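Side-chain contacts in endoglucanase, glycoside hydrolase family 5 protein (Cytophaga hutchinsonii, PDB 5IHS), which probably hydrolyses internal beta-1,4-glycosidic bonds of cellulose, as an endoglucanase that serves growth on crystalline cellulose: residues Q51-S56 against R321-P326; T180-Y185 against N189-G194; K236-G241 against D273-S278; P296-S299 against G303-D306. One frame throughout, in Å; residues are numbered along the deposited sequence.

Interaction 1 of 4, residues Q51-S56 against R321-P326; sequences QLRGMS and RLKNGP
The guanidinium of R53 has K323 over one of its faces and N324 at its edge. CB of K323 lies 3.6 Å from CZ of R53, over the middle of the plane. Beyond CB the lysine chain runs on extended, crossing the arginine at about a right angle, and its CD comes to 3.6 Å from NE of R53. At the edge, NH1 of R53 donates to OD1 of N324 at 3.0 Å; the oxygen lies in the guanidinium plane and meets the donor nearly end-on, with a C=O...N angle of 161°. The amide is turned 61° from the guanidinium, and its ND2 makes a weak bond to O of R53 at 3.1 Å. ND2 finds a stronger partner in K80 O. OD1 carries a second donor too, a water 2.8 Å from it that also bonds O of Q51, so OD1 is linked to R53 directly and to the Q51 backbone through water. K323 lies across the arginine's face, and both cations converge on one carboxylate: NH2 of R53 and NZ of K323 each form a salt bridge to D273, K323 having another in D319, and NE of R53 bonds Y279 OH. D273 is therefore likely to stay ionised. The contact ties the first barrel strand, 53-57, to the last helix, 311-329, with strand 279-284 alongside the first strand and the end of helix 262-274 supplying the shared carboxylate.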
loop_
_atom_site.group_PDB
_atom_site.type_symbol
_atom_site.label_atom_id
_atom_site.label_comp_id
_atom_site.label_asym_id
_atom_site.label_seq_id
_atom_site.Cartn_x
_atom_site.Cartn_y
_atom_site.Cartn_z
ATOM N N GLN A 51 -3.662 6.275 -11.446
ATOM C CA GLN A 51 -2.608 6.443 -10.452
ATOM C C GLN A 51 -3.270 6.860 -9.144
ATOM O O GLN A 51 -3.903 7.918 -9.078
ATOM C CB GLN A 51 -1.591 7.495 -10.887
ATOM C CG GLN A 51 -0.405 7.580 -9.942
ATOM C CD GLN A 51 0.538 8.696 -10.292
ATOM O OE1 GLN A 51 0.299 9.463 -11.227
ATOM N NE2 GLN A 51 1.603 8.813 -9.527
ATOM N N LEU A 52 -3.149 6.018 -8.125
ATOM C CA LEU A 52 -3.709 6.260 -6.807
ATOM C C LEU A 52 -2.634 6.861 -5.906
ATOM O O LEU A 52 -1.441 6.599 -6.075
ATOM C CB LEU A 52 -4.208 4.946 -6.195
ATOM C CG LEU A 52 -5.263 4.215 -7.031
ATOM C CD1 LEU A 52 -5.642 2.896 -6.375
ATOM C CD2 LEU A 52 -6.512 5.066 -7.281
ATOM N N ARG A 53 -3.059 7.667 -4.936
ATOM C CA ARG A 53 -2.140 8.193 -3.934
ATOM C C ARG A 53 -2.880 8.269 -2.614
ATOM O O ARG A 53 -4.047 8.680 -2.574
ATOM C CB ARG A 53 -1.638 9.602 -4.259
ATOM C CG ARG A 53 -1.047 9.820 -5.632
ATOM C CD ARG A 53 -0.790 11.322 -5.809
ATOM N NE ARG A 53 -0.178 11.612 -7.093
ATOM C CZ ARG A 53 -0.848 11.751 -8.223
ATOM N NH1 ARG A 53 -2.176 11.700 -8.237
ATOM N NH2 ARG A 53 -0.180 11.986 -9.344
ATOM N N GLY A 54 -2.212 7.867 -1.543
ATOM C CA GLY A 54 -2.852 7.908 -0.251
ATOM C C GLY A 54 -1.911 7.642 0.892
ATOM O O GLY A 54 -0.711 7.953 0.831
ATOM N N MET A 55 -2.484 7.083 1.955
ATOM C CA MET A 55 -1.792 6.879 3.212
ATOM C C MET A 55 -1.878 5.429 3.647
ATOM O O MET A 55 -2.912 4.767 3.476
ATOM C CB MET A 55 -2.398 7.726 4.331
ATOM C CG MET A 55 -2.193 9.220 4.159
ATOM S SD MET A 55 -0.469 9.720 4.051
ATOM C CE MET A 55 0.134 9.370 5.714
ATOM N N SER A 56 -0.795 4.963 4.254
ATOM C CA SER A 56 -0.797 3.715 4.994
ATOM C C SER A 56 -1.046 3.979 6.470
ATOM O O SER A 56 -0.435 4.869 7.074
ATOM C CB SER A 56 0.537 2.981 4.831
ATOM O OG SER A 56 0.485 1.660 5.363
ATOM N N ARG A 321 -3.270 16.700 -1.567
ATOM C CA ARG A 321 -4.289 17.698 -1.869
ATOM C C ARG A 321 -4.048 18.314 -3.240
ATOM O O ARG A 321 -4.990 18.534 -4.009
ATOM C CB ARG A 321 -4.305 18.748 -0.756
ATOM C CG ARG A 321 -4.964 18.219 0.516
ATOM C CD ARG A 321 -4.735 19.082 1.754
ATOM N NE ARG A 321 -5.303 20.420 1.698
ATOM C CZ ARG A 321 -6.551 20.727 2.028
ATOM N NH1 ARG A 321 -7.421 19.793 2.396
ATOM N NH2 ARG A 321 -6.936 21.992 1.975
ATOM N N LEU A 322 -2.791 18.588 -3.565
ATOM C CA LEU A 322 -2.443 19.199 -4.834
ATOM C C LEU A 322 -2.748 18.277 -6.002
ATOM O O LEU A 322 -3.292 18.719 -7.021
ATOM C CB LEU A 322 -0.956 19.519 -4.808
ATOM C CG LEU A 322 -0.360 20.060 -6.089
ATOM C CD1 LEU A 322 -0.898 21.449 -6.333
ATOM C CD2 LEU A 322 1.153 20.070 -5.995
ATOM N N LYS A 323 -2.388 17.003 -5.893
ATOM C CA LYS A 323 -2.468 16.102 -7.032
ATOM C C LYS A 323 -3.787 15.367 -7.129
ATOM O O LYS A 323 -4.277 15.132 -8.240
ATOM C CB LYS A 323 -1.313 15.121 -6.981
ATOM C CG LYS A 323 -0.028 15.884 -7.147
ATOM C CD LYS A 323 1.147 14.995 -7.228
ATOM C CE LYS A 323 2.416 15.773 -7.454
ATOM N NZ LYS A 323 3.537 14.899 -7.073
ATOM N N ASN A 324 -4.367 14.982 -5.997
ATOM C CA ASN A 324 -5.655 14.311 -6.042
ATOM C C ASN A 324 -6.833 15.276 -5.984
ATOM O O ASN A 324 -7.944 14.899 -6.371
ATOM C CB ASN A 324 -5.793 13.319 -4.889
ATOM C CG ASN A 324 -4.960 12.069 -5.068
ATOM O OD1 ASN A 324 -4.357 11.822 -6.129
ATOM N ND2 ASN A 324 -4.943 11.253 -4.031
ATOM N N GLY A 325 -6.631 16.504 -5.510
ATOM C CA GLY A 325 -7.706 17.470 -5.472
ATOM C C GLY A 325 -8.456 17.583 -6.788
ATOM O O GLY A 325 -9.694 17.558 -6.821
ATOM N N PRO A 326 -7.726 17.718 -7.901
ATOM C CA PRO A 326 -8.412 17.834 -9.204
ATOM C C PRO A 326 -9.195 16.590 -9.602
ATOM O O PRO A 326 -10.179 16.690 -10.350
ATOM C CB PRO A 326 -7.263 18.127 -10.177
ATOM C CG PRO A 326 -6.206 18.792 -9.321
ATOM C CD PRO A 326 -6.300 18.088 -7.989
HETATM O O HOH W 1 -5.285 9.329 -7.135
#

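Interaction 2 of 4, residues T180-Y185 against N189-G194; sequences TKIRVY and NIIVVG
In the beta-alpha-beta unit made of strand 153-156, helix 167-185 and strand 191-193, R183 and I182 reach from the last part of the helix to N189, in the loop before the next strand, and I191 on it. This is one right-handed repeat of the TIM barrel, and the contact spans the short turn that brings the chain from the outer helix layer into the parallel sheet. R183 does most of the work. Its chain bends at the second torsion (chi2 -71°), and that brings the guanidinium round so that both terminal nitrogens point at one backbone oxygen: NH1 lies 2.8 Å and NH2 2.9 Å from O of N189. Both bonds keep the oxygen in the guanidinium plane, but they differ at the carbonyl, since NH1 arrives in its plane on a lone pair while NH2 is tilted 28° from it. Each nitrogen has a further backbone acceptor, NH1 at D186 O and NH2 at Q213 O, so the one side chain ties together the turn, the loop before the strand and the approach to strand 215-221. A leucine in place of R183 would probably leave the carbonyl of N189 without both its side-chain donors and the helix less firmly fixed to the turn. Alongside, I182 and I191 meet tip to tip, and Y155 and F140 pack on I182 from neighbouring elements. The CD1 methyl of I191 serves both neighbours: it is 3.9 Å from CG2 of I182, and it covers one face of the guanidinium, 3.6 Å from CZ of R183.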
loop_
_atom_site.group_PDB
_atom_site.type_symbol
_atom_site.label_atom_id
_atom_site.label_comp_id
_atom_site.label_asym_id
_atom_site.label_seq_id
_atom_site.Cartn_x
_atom_site.Cartn_y
_atom_site.Cartn_z
ATOM N N THR A 180 -3.626 -18.186 -6.000
ATOM C CA THR A 180 -4.607 -19.199 -6.371
ATOM C C THR A 180 -5.796 -19.174 -5.423
ATOM O O THR A 180 -6.948 -19.276 -5.854
ATOM C CB THR A 180 -3.944 -20.575 -6.391
ATOM O OG1 THR A 180 -2.928 -20.585 -7.396
ATOM C CG2 THR A 180 -4.959 -21.670 -6.696
ATOM N N LYS A 181 -5.536 -19.042 -4.125
ATOM C CA LYS A 181 -6.622 -18.988 -3.152
ATOM C C LYS A 181 -7.501 -17.753 -3.347
ATOM O O LYS A 181 -8.733 -17.843 -3.289
ATOM C CB LYS A 181 -6.063 -19.058 -1.736
ATOM C CG LYS A 181 -5.458 -20.409 -1.379
ATOM C CD LYS A 181 -6.528 -21.467 -1.121
ATOM C CE LYS A 181 -5.927 -22.791 -0.692
ATOM N NZ LYS A 181 -5.323 -23.483 -1.837
ATOM N N ILE A 182 -6.892 -16.589 -3.571
ATOM C CA ILE A 182 -7.676 -15.379 -3.809
ATOM C C ILE A 182 -8.559 -15.544 -5.039
ATOM O O ILE A 182 -9.741 -15.170 -5.036
ATOM C CB ILE A 182 -6.741 -14.167 -3.954
ATOM C CG1 ILE A 182 -6.085 -13.835 -2.612
ATOM C CG2 ILE A 182 -7.510 -12.959 -4.472
ATOM C CD1 ILE A 182 -4.971 -12.810 -2.717
ATOM N N ARG A 183 -7.987 -16.090 -6.113
ATOM C CA ARG A 183 -8.655 -16.180 -7.403
ATOM C C ARG A 183 -9.819 -17.169 -7.412
ATOM O O ARG A 183 -10.627 -17.133 -8.348
ATOM C CB ARG A 183 -7.613 -16.484 -8.494
ATOM C CG ARG A 183 -6.624 -15.341 -8.732
ATOM C CD ARG A 183 -7.296 -14.168 -9.428
ATOM N NE ARG A 183 -6.372 -13.070 -9.713
ATOM C CZ ARG A 183 -6.508 -11.802 -9.333
ATOM N NH1 ARG A 183 -7.540 -11.403 -8.594
ATOM N NH2 ARG A 183 -5.574 -10.918 -9.701
ATOM N N VAL A 184 -9.953 -18.029 -6.395
ATOM C CA VAL A 184 -11.173 -18.830 -6.260
ATOM C C VAL A 184 -12.387 -17.919 -6.181
ATOM O O VAL A 184 -13.449 -18.223 -6.737
ATOM C CB VAL A 184 -11.092 -19.736 -5.012
ATOM C CG1 VAL A 184 -12.428 -20.423 -4.733
ATOM C CG2 VAL A 184 -9.992 -20.768 -5.149
ATOM N N TYR A 185 -12.259 -16.804 -5.458
ATOM C CA TYR A 185 -13.379 -15.940 -5.117
ATOM C C TYR A 185 -13.312 -14.557 -5.740
ATOM O O TYR A 185 -14.343 -13.887 -5.818
ATOM C CB TYR A 185 -13.459 -15.749 -3.593
ATOM C CG TYR A 185 -13.717 -17.019 -2.840
ATOM C CD1 TYR A 185 -14.965 -17.619 -2.881
ATOM C CD2 TYR A 185 -12.727 -17.620 -2.078
ATOM C CE1 TYR A 185 -15.220 -18.790 -2.205
ATOM C CE2 TYR A 185 -12.972 -18.805 -1.392
ATOM C CZ TYR A 185 -14.222 -19.379 -1.458
ATOM O OH TYR A 185 -14.496 -20.552 -0.787
ATOM N N ASN A 189 -9.456 -8.522 -9.145
ATOM C CA ASN A 189 -8.856 -7.412 -8.413
ATOM C C ASN A 189 -7.339 -7.591 -8.323
ATOM O O ASN A 189 -6.809 -8.707 -8.332
ATOM C CB ASN A 189 -9.481 -7.260 -7.032
ATOM C CG ASN A 189 -10.864 -6.622 -7.085
ATOM O OD1 ASN A 189 -11.161 -5.788 -7.965
ATOM N ND2 ASN A 189 -11.716 -6.996 -6.142
ATOM N N ILE A 190 -6.636 -6.463 -8.249
ATOM C CA ILE A 190 -5.183 -6.465 -8.297
ATOM C C ILE A 190 -4.591 -7.117 -7.054
ATOM O O ILE A 190 -5.052 -6.902 -5.925
ATOM C CB ILE A 190 -4.683 -5.025 -8.493
ATOM C CG1 ILE A 190 -5.063 -4.530 -9.898
ATOM C CG2 ILE A 190 -3.161 -4.933 -8.274
ATOM C CD1 ILE A 190 -4.720 -3.104 -10.185
ATOM N N ILE A 191 -3.526 -7.885 -7.273
ATOM C CA ILE A 191 -2.716 -8.466 -6.215
ATOM C C ILE A 191 -1.291 -7.951 -6.388
ATOM O O ILE A 191 -0.717 -8.070 -7.478
ATOM C CB ILE A 191 -2.758 -10.005 -6.258
ATOM C CG1 ILE A 191 -4.201 -10.520 -6.158
ATOM C CG2 ILE A 191 -1.890 -10.578 -5.161
ATOM C CD1 ILE A 191 -4.342 -12.000 -6.492
ATOM N N VAL A 192 -0.733 -7.385 -5.313
ATOM C CA VAL A 192 0.603 -6.793 -5.312
ATOM C C VAL A 192 1.514 -7.703 -4.499
ATOM O O VAL A 192 1.174 -8.074 -3.368
ATOM C CB VAL A 192 0.606 -5.372 -4.718
ATOM C CG1 VAL A 192 1.974 -4.734 -4.891
ATOM C CG2 VAL A 192 -0.505 -4.493 -5.317
ATOM N N VAL A 193 2.677 -8.042 -5.062
ATOM C CA VAL A 193 3.594 -9.019 -4.486
ATOM C C VAL A 193 4.925 -8.361 -4.127
ATOM O O VAL A 193 5.583 -7.755 -4.985
ATOM C CB VAL A 193 3.828 -10.194 -5.453
ATOM C CG1 VAL A 193 4.769 -11.220 -4.818
ATOM C CG2 VAL A 193 2.510 -10.837 -5.872
ATOM N N GLY A 194 5.335 -8.540 -2.862
ATOM C CA GLY A 194 6.582 -7.989 -2.377
ATOM C C GLY A 194 7.807 -8.624 -3.000
ATOM O O GLY A 194 7.758 -9.699 -3.593
#

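Interaction 3 of 4, residues K236-G241 against D273-S278; sequences KALDMG and DAHKIS
The backbones of L238 and H275 stay well apart, their CA atoms 9.0 Å from each other, and side chains bridge the distance where two helices come to an end. L238 sits in the last turn of helix 228-239; H275 is the first residue to leave helix 262-274. The leucine sends one methyl, CD1, over a face of the imidazole, a CH-pi contact 3.9 Å from CD1 to the ring centroid. The methyl is not centred, since it lies 27° off the ring normal and shifts toward the rim on the ND1 side, with ND1 of H275 3.5 Å from CD1 of L238. The two side chains run obliquely to one another. L238 has CG beside its backbone N (chi1 -62°) and CD1 extended beyond it (chi2 174°), which carries CD1 out to the ring. The same CD1 also approaches CD1 of I277, more loosely, at 4.4 Å. Both helices belong to the TIM barrel, and each is closed by a Schellman motif, at G241 in one and K276 in the other, before the chain turns into strand 244-249 or 279-284. The contact therefore joins neighbouring helices of the barrel's outer layer at the end where their successor strands start. G241 has a positive phi and N of G241 bonds O of L238 at 2.9 Å, fixing the turn right beside the residue that packs. In the second helix, N of K276 bonds O of D273 at 3.2 Å. L238 further rests on L244, I277 on V246, and the H275 ring meets that of F271 at a tilt of about 50°.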
loop_
_atom_site.group_PDB
_atom_site.type_symbol
_atom_site.label_atom_id
_atom_site.label_comp_id
_atom_site.label_asym_id
_atom_site.label_seq_id
_atom_site.Cartn_x
_atom_site.Cartn_y
_atom_site.Cartn_z
ATOM N N LYS A 236 14.692 -0.242 -14.562
ATOM C CA LYS A 236 15.083 -1.496 -15.196
ATOM C C LYS A 236 13.966 -2.532 -15.121
ATOM O O LYS A 236 13.757 -3.296 -16.066
ATOM C CB LYS A 236 16.387 -2.011 -14.577
ATOM C CG LYS A 236 17.599 -1.156 -14.946
ATOM C CD LYS A 236 18.873 -1.591 -14.244
ATOM C CE LYS A 236 19.998 -0.587 -14.495
ATOM N NZ LYS A 236 21.328 -1.053 -14.015
ATOM N N ALA A 237 13.230 -2.574 -14.013
ATOM C CA ALA A 237 12.087 -3.480 -13.929
ATOM C C ALA A 237 10.990 -3.087 -14.918
ATOM O O ALA A 237 10.377 -3.955 -15.552
ATOM C CB ALA A 237 11.547 -3.512 -12.499
ATOM N N LEU A 238 10.719 -1.784 -15.058
ATOM C CA LEU A 238 9.747 -1.335 -16.049
ATOM C C LEU A 238 10.186 -1.724 -17.454
ATOM O O LEU A 238 9.358 -2.134 -18.286
ATOM C CB LEU A 238 9.564 0.178 -15.934
ATOM C CG LEU A 238 9.020 0.697 -14.603
ATOM C CD1 LEU A 238 9.032 2.218 -14.602
ATOM C CD2 LEU A 238 7.627 0.176 -14.335
ATOM N N ASP A 239 11.491 -1.613 -17.735
ATOM C CA ASP A 239 12.011 -1.995 -19.046
ATOM C C ASP A 239 11.714 -3.453 -19.358
ATOM O O ASP A 239 11.598 -3.839 -20.532
ATOM C CB ASP A 239 13.529 -1.824 -19.075
ATOM C CG ASP A 239 13.983 -0.377 -19.032
ATOM O OD1 ASP A 239 13.162 0.548 -19.221
ATOM O OD2 ASP A 239 15.202 -0.174 -18.828
ATOM N N MET A 240 11.652 -4.282 -18.327
ATOM C CA MET A 240 11.432 -5.711 -18.457
ATOM C C MET A 240 9.946 -6.057 -18.485
ATOM O O MET A 240 9.599 -7.235 -18.641
ATOM C CB MET A 240 12.172 -6.443 -17.312
ATOM C CG MET A 240 13.745 -6.255 -17.282
ATOM S SD MET A 240 14.673 -6.562 -15.709
ATOM C CE MET A 240 14.615 -8.342 -15.677
ATOM N N GLY A 241 9.067 -5.063 -18.317
ATOM C CA GLY A 241 7.653 -5.197 -18.630
ATOM C C GLY A 241 6.681 -5.351 -17.477
ATOM O O GLY A 241 5.489 -5.579 -17.733
ATOM N N ASP A 273 5.234 10.022 -10.734
ATOM C CA ASP A 273 4.220 10.628 -11.590
ATOM C C ASP A 273 4.541 10.408 -13.064
ATOM O O ASP A 273 3.632 10.189 -13.874
ATOM C CB ASP A 273 4.102 12.119 -11.282
ATOM C CG ASP A 273 3.395 12.404 -9.962
ATOM O OD1 ASP A 273 2.719 11.512 -9.393
ATOM O OD2 ASP A 273 3.500 13.573 -9.517
ATOM N N ALA A 274 5.824 10.475 -13.434
ATOM C CA ALA A 274 6.197 10.273 -14.831
ATOM C C ALA A 274 5.783 8.895 -15.327
ATOM O O ALA A 274 5.482 8.730 -16.516
ATOM C CB ALA A 274 7.706 10.458 -15.000
ATOM N N HIS A 275 5.768 7.904 -14.436
ATOM C CA HIS A 275 5.454 6.517 -14.761
ATOM C C HIS A 275 4.079 6.091 -14.267
ATOM O O HIS A 275 3.729 4.916 -14.367
ATOM C CB HIS A 275 6.546 5.599 -14.213
ATOM C CG HIS A 275 7.861 5.839 -14.864
ATOM N ND1 HIS A 275 8.170 5.314 -16.103
ATOM C CD2 HIS A 275 8.900 6.634 -14.517
ATOM C CE1 HIS A 275 9.373 5.726 -16.459
ATOM N NE2 HIS A 275 9.837 6.526 -15.516
ATOM N N LYS A 276 3.292 7.029 -13.746
ATOM C CA LYS A 276 1.948 6.751 -13.252
ATOM C C LYS A 276 1.943 5.606 -12.232
ATOM O O LYS A 276 1.057 4.743 -12.240
ATOM C CB LYS A 276 0.976 6.493 -14.409
ATOM C CG LYS A 276 0.933 7.651 -15.392
ATOM C CD LYS A 276 0.056 7.354 -16.582
ATOM C CE LYS A 276 0.005 8.514 -17.580
ATOM N NZ LYS A 276 1.254 9.300 -17.720
ATOM N N ILE A 277 2.909 5.638 -11.315
ATOM C CA ILE A 277 3.037 4.637 -10.256
ATOM C C ILE A 277 2.312 5.133 -9.010
ATOM O O ILE A 277 2.565 6.242 -8.522
ATOM C CB ILE A 277 4.519 4.341 -9.953
ATOM C CG1 ILE A 277 5.199 3.755 -11.194
ATOM C CG2 ILE A 277 4.632 3.391 -8.763
ATOM C CD1 ILE A 277 6.722 3.608 -11.068
ATOM N N SER A 278 1.404 4.306 -8.491
ATOM C CA SER A 278 0.648 4.657 -7.300
ATOM C C SER A 278 1.542 4.618 -6.061
ATOM O O SER A 278 2.512 3.852 -5.992
ATOM C CB SER A 278 -0.499 3.664 -7.123
ATOM O OG SER A 278 -1.473 3.760 -8.159
#

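Interaction 4 of 4, residues P296-S299 against G303-D306; sequences PAAS and GWAD
W304 folds back against A298 and S299 inside the long loop that joins the eighth strand of the TIM barrel, 279-284, to the closing helix 311-329. The packed part is small and sits round the five-membered ring of the indole. CB of A298 points across to the ring and meets CD1 of W304 at 3.8 Å, while the backbone of S299 lies at the ring's edge, its N close to the indole plane and 3.6 Å from NE1 of W304. A298 is buried, as is W304, and the closest CA atoms across the contact, those of A298 and W304, are 6.9 Å apart. The indole gets further cover from W74, whose ring meets it edge-to-face, and from I294 and L309. Toward solvent the packing thins: the flanking loop residues are exposed, and S299, itself partly exposed, turns its OG to Y301 N, so that its side chain meets the tryptophan only loosely, with CB 4.3 Å from NE1 of W304. A298 O also bonds Y66 OH. A leucine in place of W304 would probably leave the S299 carbonyl without its indole donor and open a gap beside A298 and W74, letting this loop move more freely. The polar link is the shortest contact between the two segments: NE1 of W304 donates to O of S299 at 2.8 Å, with an N-H...O angle of 157°, meeting the oxygen in the carbonyl plane on a lone pair.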
loop_
_atom_site.group_PDB
_atom_site.type_symbol
_atom_site.label_atom_id
_atom_site.label_comp_id
_atom_site.label_asym_id
_atom_site.label_seq_id
_atom_site.Cartn_x
_atom_site.Cartn_y
_atom_site.Cartn_z
ATOM N N PRO A 296 2.200 13.048 18.645
ATOM C CA PRO A 296 1.735 12.182 19.737
ATOM C C PRO A 296 0.375 12.619 20.261
ATOM O O PRO A 296 0.123 13.802 20.488
ATOM C CB PRO A 296 2.845 12.320 20.782
ATOM C CG PRO A 296 4.069 12.534 19.937
ATOM C CD PRO A 296 3.611 13.436 18.827
ATOM N N ALA A 297 -0.510 11.634 20.430
ATOM C CA ALA A 297 -1.866 11.794 20.949
ATOM C C ALA A 297 -2.830 12.422 19.946
ATOM O O ALA A 297 -3.964 12.740 20.311
ATOM C CB ALA A 297 -1.921 12.540 22.289
ATOM N N ALA A 298 -2.432 12.592 18.689
ATOM C CA ALA A 298 -3.374 13.090 17.697
ATOM C C ALA A 298 -4.629 12.222 17.686
ATOM O O ALA A 298 -4.557 10.995 17.783
ATOM C CB ALA A 298 -2.720 13.097 16.316
ATOM N N SER A 299 -5.781 12.869 17.553
ATOM C CA SER A 299 -7.065 12.222 17.797
ATOM C C SER A 299 -7.229 10.937 16.986
ATOM O O SER A 299 -7.024 10.942 15.762
ATOM C CB SER A 299 -8.209 13.161 17.424
ATOM O OG SER A 299 -9.452 12.488 17.538
ATOM N N GLY A 303 -9.642 14.665 12.105
ATOM C CA GLY A 303 -9.834 16.074 12.396
ATOM C C GLY A 303 -8.567 16.845 12.686
ATOM O O GLY A 303 -8.635 17.938 13.258
ATOM N N TRP A 304 -7.414 16.329 12.276
ATOM C CA TRP A 304 -6.123 16.876 12.680
ATOM C C TRP A 304 -5.890 18.246 12.056
ATOM O O TRP A 304 -5.917 18.403 10.827
ATOM C CB TRP A 304 -5.024 15.910 12.262
ATOM C CG TRP A 304 -5.293 14.502 12.693
ATOM C CD1 TRP A 304 -5.579 14.067 13.948
ATOM C CD2 TRP A 304 -5.306 13.350 11.853
ATOM N NE1 TRP A 304 -5.779 12.707 13.945
ATOM C CE2 TRP A 304 -5.602 12.241 12.667
ATOM C CE3 TRP A 304 -5.087 13.150 10.492
ATOM C CZ2 TRP A 304 -5.703 10.953 12.150
ATOM C CZ3 TRP A 304 -5.186 11.877 9.986
ATOM C CH2 TRP A 304 -5.473 10.794 10.815
ATOM N N ALA A 305 -5.657 19.235 12.910
ATOM C CA ALA A 305 -5.381 20.588 12.475
ATOM C C ALA A 305 -3.896 20.714 12.167
ATOM O O ALA A 305 -3.111 19.786 12.369
ATOM C CB ALA A 305 -5.827 21.582 13.546
ATOM N N ASP A 306 -3.495 21.876 11.667
ATOM C CA ASP A 306 -2.104 22.043 11.262
ATOM C C ASP A 306 -1.144 21.724 12.398
ATOM O O ASP A 306 -0.104 21.093 12.173
ATOM C CB ASP A 306 -1.888 23.449 10.727
ATOM C CG ASP A 306 -2.514 23.642 9.360
ATOM O OD1 ASP A 306 -2.887 22.628 8.713
ATOM O OD2 ASP A 306 -2.608 24.801 8.919
#

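From the N terminus, 51-56, at the first barrel strand, opens the widest loop, which closes only when helix 311-329 arrives with 321-326; the other three contacts all fall within it. Interaction 2 closes a short turn of three residues between helix 167-185 and the fifth barrel strand, 191-193. Interaction 3 follows, closing over strand 244-249 and most of helix 262-274, and interaction 4 fastens the final long loop on itself. These inner three come in series and none crosses another. Interactions 1 and 3 touch, through a K323-D273 salt bridge and a probable S278 OG-L52 N hydrogen bond, beside the seam where the first and eighth strands close the barrel. Interactions 2 and 4 lie about 35 Å apart, centre to centre.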